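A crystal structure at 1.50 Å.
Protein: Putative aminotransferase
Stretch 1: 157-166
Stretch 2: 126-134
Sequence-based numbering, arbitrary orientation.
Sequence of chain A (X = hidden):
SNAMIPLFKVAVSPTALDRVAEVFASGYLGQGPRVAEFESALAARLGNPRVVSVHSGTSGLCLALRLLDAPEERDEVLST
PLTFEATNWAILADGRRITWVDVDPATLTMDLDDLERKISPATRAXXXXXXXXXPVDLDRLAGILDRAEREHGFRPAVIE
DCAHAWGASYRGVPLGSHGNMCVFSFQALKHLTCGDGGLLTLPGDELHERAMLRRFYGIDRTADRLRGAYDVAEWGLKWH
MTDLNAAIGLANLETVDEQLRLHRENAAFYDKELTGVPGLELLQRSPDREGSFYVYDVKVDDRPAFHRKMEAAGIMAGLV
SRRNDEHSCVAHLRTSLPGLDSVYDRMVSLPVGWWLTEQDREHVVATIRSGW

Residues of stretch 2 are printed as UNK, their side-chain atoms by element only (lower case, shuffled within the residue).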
# COMPACT_ATOMS: atom_id res chain seq x y z
N ALA A 157 -15.34 -7.25 -17.30
CA ALA A 157 -15.06 -5.88 -16.91
C ALA A 157 -13.78 -5.39 -17.53
O ALA A 157 -12.84 -6.17 -17.72
CB ALA A 157 -14.99 -5.76 -15.41
N VAL A 158 -13.73 -4.10 -17.84
CA VAL A 158 -12.50 -3.45 -18.26
C VAL A 158 -12.02 -2.53 -17.14
O VAL A 158 -12.81 -1.76 -16.59
CB VAL A 158 -12.70 -2.62 -19.54
CG1 VAL A 158 -11.47 -1.73 -19.81
CG2 VAL A 158 -12.94 -3.54 -20.71
N ILE A 159 -10.74 -2.62 -16.81
CA ILE A 159 -10.09 -1.66 -15.94
C ILE A 159 -9.05 -0.93 -16.78
O ILE A 159 -8.21 -1.57 -17.41
CB ILE A 159 -9.42 -2.32 -14.74
CG1 ILE A 159 -10.47 -3.03 -13.87
CG2 ILE A 159 -8.65 -1.27 -13.93
CD1 ILE A 159 -9.84 -4.09 -12.94
N GLU A 160 -9.14 0.40 -16.82
CA GLU A 160 -8.18 1.21 -17.58
C GLU A 160 -7.05 1.68 -16.69
O GLU A 160 -7.28 2.39 -15.70
CB GLU A 160 -8.87 2.43 -18.19
CG GLU A 160 -9.95 2.12 -19.23
CD GLU A 160 -10.64 3.39 -19.71
OE1 GLU A 160 -9.95 4.42 -19.89
OE2 GLU A 160 -11.87 3.36 -19.90
N ASP A 161 -5.83 1.29 -17.04
CA ASP A 161 -4.63 1.76 -16.34
C ASP A 161 -4.22 3.07 -16.99
O ASP A 161 -3.69 3.09 -18.10
CB ASP A 161 -3.52 0.71 -16.39
CG ASP A 161 -2.26 1.14 -15.66
OD1 ASP A 161 -2.09 2.34 -15.37
OD2 ASP A 161 -1.41 0.27 -15.38
N CYS A 162 -4.48 4.16 -16.27
CA CYS A 162 -4.26 5.51 -16.78
C CYS A 162 -3.04 6.16 -16.14
O CYS A 162 -2.94 7.38 -16.12
CB CYS A 162 -5.48 6.39 -16.50
SG CYS A 162 -7.04 5.77 -17.20
N ALA A 163 -2.13 5.36 -15.59
CA ALA A 163 -0.96 5.91 -14.90
C ALA A 163 -0.16 6.92 -15.71
O ALA A 163 0.38 7.88 -15.15
CB ALA A 163 -0.04 4.77 -14.46
N HIS A 164 -0.07 6.71 -17.03
CA HIS A 164 0.72 7.58 -17.90
C HIS A 164 -0.11 8.67 -18.54
O HIS A 164 0.40 9.46 -19.34
CB HIS A 164 1.37 6.78 -19.02
CG HIS A 164 2.44 5.85 -18.56
ND1 HIS A 164 3.11 5.00 -19.42
CD2 HIS A 164 2.97 5.64 -17.33
CE1 HIS A 164 4.01 4.31 -18.73
NE2 HIS A 164 3.94 4.68 -17.47
N ALA A 165 -1.40 8.70 -18.21
CA ALA A 165 -2.35 9.42 -19.04
C ALA A 165 -3.20 10.44 -18.28
O ALA A 165 -4.32 10.76 -18.67
CB ALA A 165 -3.26 8.42 -19.76
N TRP A 166 -2.66 11.01 -17.20
CA TRP A 166 -3.35 12.13 -16.59
C TRP A 166 -3.61 13.22 -17.65
O TRP A 166 -2.72 13.59 -18.42
CB TRP A 166 -2.57 12.72 -15.41
CG TRP A 166 -3.37 13.83 -14.78
CD1 TRP A 166 -3.17 15.17 -14.92
CD2 TRP A 166 -4.54 13.68 -13.97
NE1 TRP A 166 -4.13 15.86 -14.23
CE2 TRP A 166 -5.00 14.97 -13.65
CE3 TRP A 166 -5.26 12.58 -13.50
CZ2 TRP A 166 -6.12 15.19 -12.86
CZ3 TRP A 166 -6.38 12.79 -12.73
CH2 TRP A 166 -6.80 14.09 -12.41
N UNK A 126 -10.40 -7.50 -18.29
CA UNK A 126 -9.37 -7.04 -19.20
C UNK A 126 -8.78 -5.78 -18.61
O UNK A 126 -9.53 -4.90 -18.24
c UNK A 126 -11.71 -7.66 -22.20
c UNK A 126 -10.64 -8.00 -21.17
c UNK A 126 -8.86 -6.23 -21.54
c UNK A 126 -9.95 -6.75 -20.60
N UNK A 127 -7.46 -5.71 -18.47
CA UNK A 127 -6.83 -4.44 -18.08
C UNK A 127 -6.23 -3.84 -19.33
O UNK A 127 -5.43 -4.48 -20.02
c UNK A 127 -5.40 -5.39 -14.55
c UNK A 127 -6.38 -5.26 -15.74
c UNK A 127 -5.14 -3.27 -16.65
c UNK A 127 -5.75 -4.62 -16.99
N UNK A 128 -6.64 -2.62 -19.67
CA UNK A 128 -6.07 -1.96 -20.84
C UNK A 128 -5.23 -0.79 -20.36
O UNK A 128 -5.62 -0.05 -19.46
c UNK A 128 -7.15 -1.49 -21.84
c UNK A 128 -7.96 -2.69 -22.36
c UNK A 128 -8.07 -0.44 -21.25
N UNK A 129 -4.04 -0.66 -20.94
CA UNK A 129 -3.09 0.36 -20.50
C UNK A 129 -2.93 1.42 -21.58
O UNK A 129 -2.59 1.12 -22.72
c UNK A 129 -1.71 -0.25 -20.17
c UNK A 129 -1.86 -1.32 -19.10
c UNK A 129 -0.76 0.84 -19.69
N UNK A 130 -3.20 2.67 -21.20
CA UNK A 130 -2.99 3.80 -22.11
C UNK A 130 -1.49 4.13 -22.10
O UNK A 130 -1.05 5.13 -21.52
c UNK A 130 -5.30 4.69 -21.60
n UNK A 130 -7.39 4.35 -21.00
c UNK A 130 -3.84 5.00 -21.70
c UNK A 130 -7.33 4.17 -22.31
c UNK A 130 -6.14 4.68 -20.54
n UNK A 130 -6.08 4.36 -22.70
N UNK A 131 -0.73 3.26 -22.74
CA UNK A 131 0.72 3.18 -22.57
C UNK A 131 1.44 4.43 -23.09
O UNK A 131 1.19 4.88 -24.20
c UNK A 131 3.43 1.46 -21.94
c UNK A 131 5.78 1.01 -21.35
c UNK A 131 5.41 0.98 -20.04
c UNK A 131 2.70 1.67 -23.15
c UNK A 131 3.61 1.58 -24.17
c UNK A 131 4.08 1.20 -19.65
c UNK A 131 3.08 1.44 -20.59
c UNK A 131 1.23 1.93 -23.27
c UNK A 131 4.78 1.25 -22.30
n UNK A 131 4.86 1.32 -23.67
N UNK A 132 2.32 4.96 -22.24
CA UNK A 132 3.07 6.22 -22.45
C UNK A 132 2.17 7.44 -22.60
O UNK A 132 2.65 8.54 -22.91
c UNK A 132 4.89 4.90 -23.63
o UNK A 132 3.33 6.23 -24.91
c UNK A 132 4.04 6.16 -23.68
N UNK A 133 0.88 7.28 -22.33
CA UNK A 133 -0.05 8.41 -22.36
C UNK A 133 -1.01 8.41 -23.53
O UNK A 133 -1.86 9.30 -23.64
N UNK A 134 -0.90 7.41 -24.41
CA UNK A 134 -1.73 7.37 -25.62
C UNK A 134 -2.95 6.49 -25.42
O UNK A 134 -2.83 5.31 -25.10
o UNK A 134 -3.78 6.92 -31.70
c UNK A 134 -1.67 6.87 -28.11
c UNK A 134 -2.80 8.08 -29.87
c UNK A 134 -3.09 6.89 -30.51
c UNK A 134 -2.66 5.69 -29.98
c UNK A 134 -2.11 8.06 -28.67
c UNK A 134 -0.91 6.87 -26.81
c UNK A 134 -1.96 5.68 -28.77
O HOH W 1 -1.44 4.80 -18.70

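Position 126 carries four carbons, forked at the first, with one arm two carbons long. Its CB lies 4.4 Å from Val158 CG2, and its backbone N donates to Ala157 O (2.8 Å) while its O accepts from Ile159 N (3.0 Å). The branched aliphatic chain is that of Ile126. Position 127 has the same four-carbon fork but points to the opposite face, where the longer arm begins 4.3 Å from Ile159 CB and the short arm lies 4.3 Å from Asp161 CB; this is Ile127.

At position 128 one carbon bears two others. One methyl sits 3.9 Å from Val158 CG1 and 3.8 Å from Glu160 CG, while the backbone N and O bond to Ile159 O (2.9 Å) and Asp161 N (2.8 Å). Three carbons forked at CB define Val128. Position 129 repeats this three-carbon fork on the face of Ile127, with a methyl 3.8 Å from Asp161 CB, and is Val129.

Position 130 has one carbon followed by a five-membered ring of three carbons and two nitrogens. A ring nitrogen lies 2.8 Å from Glu160 OE1, and a ring carbon lies 3.6 Å from Cys162 SG, both at the ring edge. The ring is an imidazole, hence His130, whose NE2 donates to the carboxylate.

At position 131, one carbon leads to fused five- and six-membered rings holding eight carbons and one nitrogen, an indole: Trp131. Its CB points away from stretch 1, yet CZ3 comes within 3.2 Å of His164 CE1, the two rings meeting obliquely.

Position 132 has one carbon bearing an oxygen and a carbon, as in Thr132. The OG1 hydroxyl turns back to Trp131 O (2.6 Å), and it is the backbone N that reaches His164 ND1 (2.9 Å). Position 133 has no side-chain atoms. Its phi of 108° would jam a CB against the preceding carbonyl, and CA is already 3.2 Å from His164 O; the residue is Gly133. Position 134, one carbon then a six-carbon ring bearing an oxygen, is Tyr134, which makes no contact with stretch 1.

The contact begins as a parallel strand pair, in which Ile126 and Val128 each use N and O to bond residues flanking their partners. His130 N extends the ladder to Asp161 O (3.2 Å). Beyond it, water 1 donates to His130 O and Asp161 O and accepts from His164 N, each at 2.9 Å, joining the diverging chains. The Cys162–Ala165 turn then brings the His164 ring to Thr132 N, whose donated hydrogen bond requires an unprotonated ND1.

Stretch 2 (126-134) IIVVHWTGY
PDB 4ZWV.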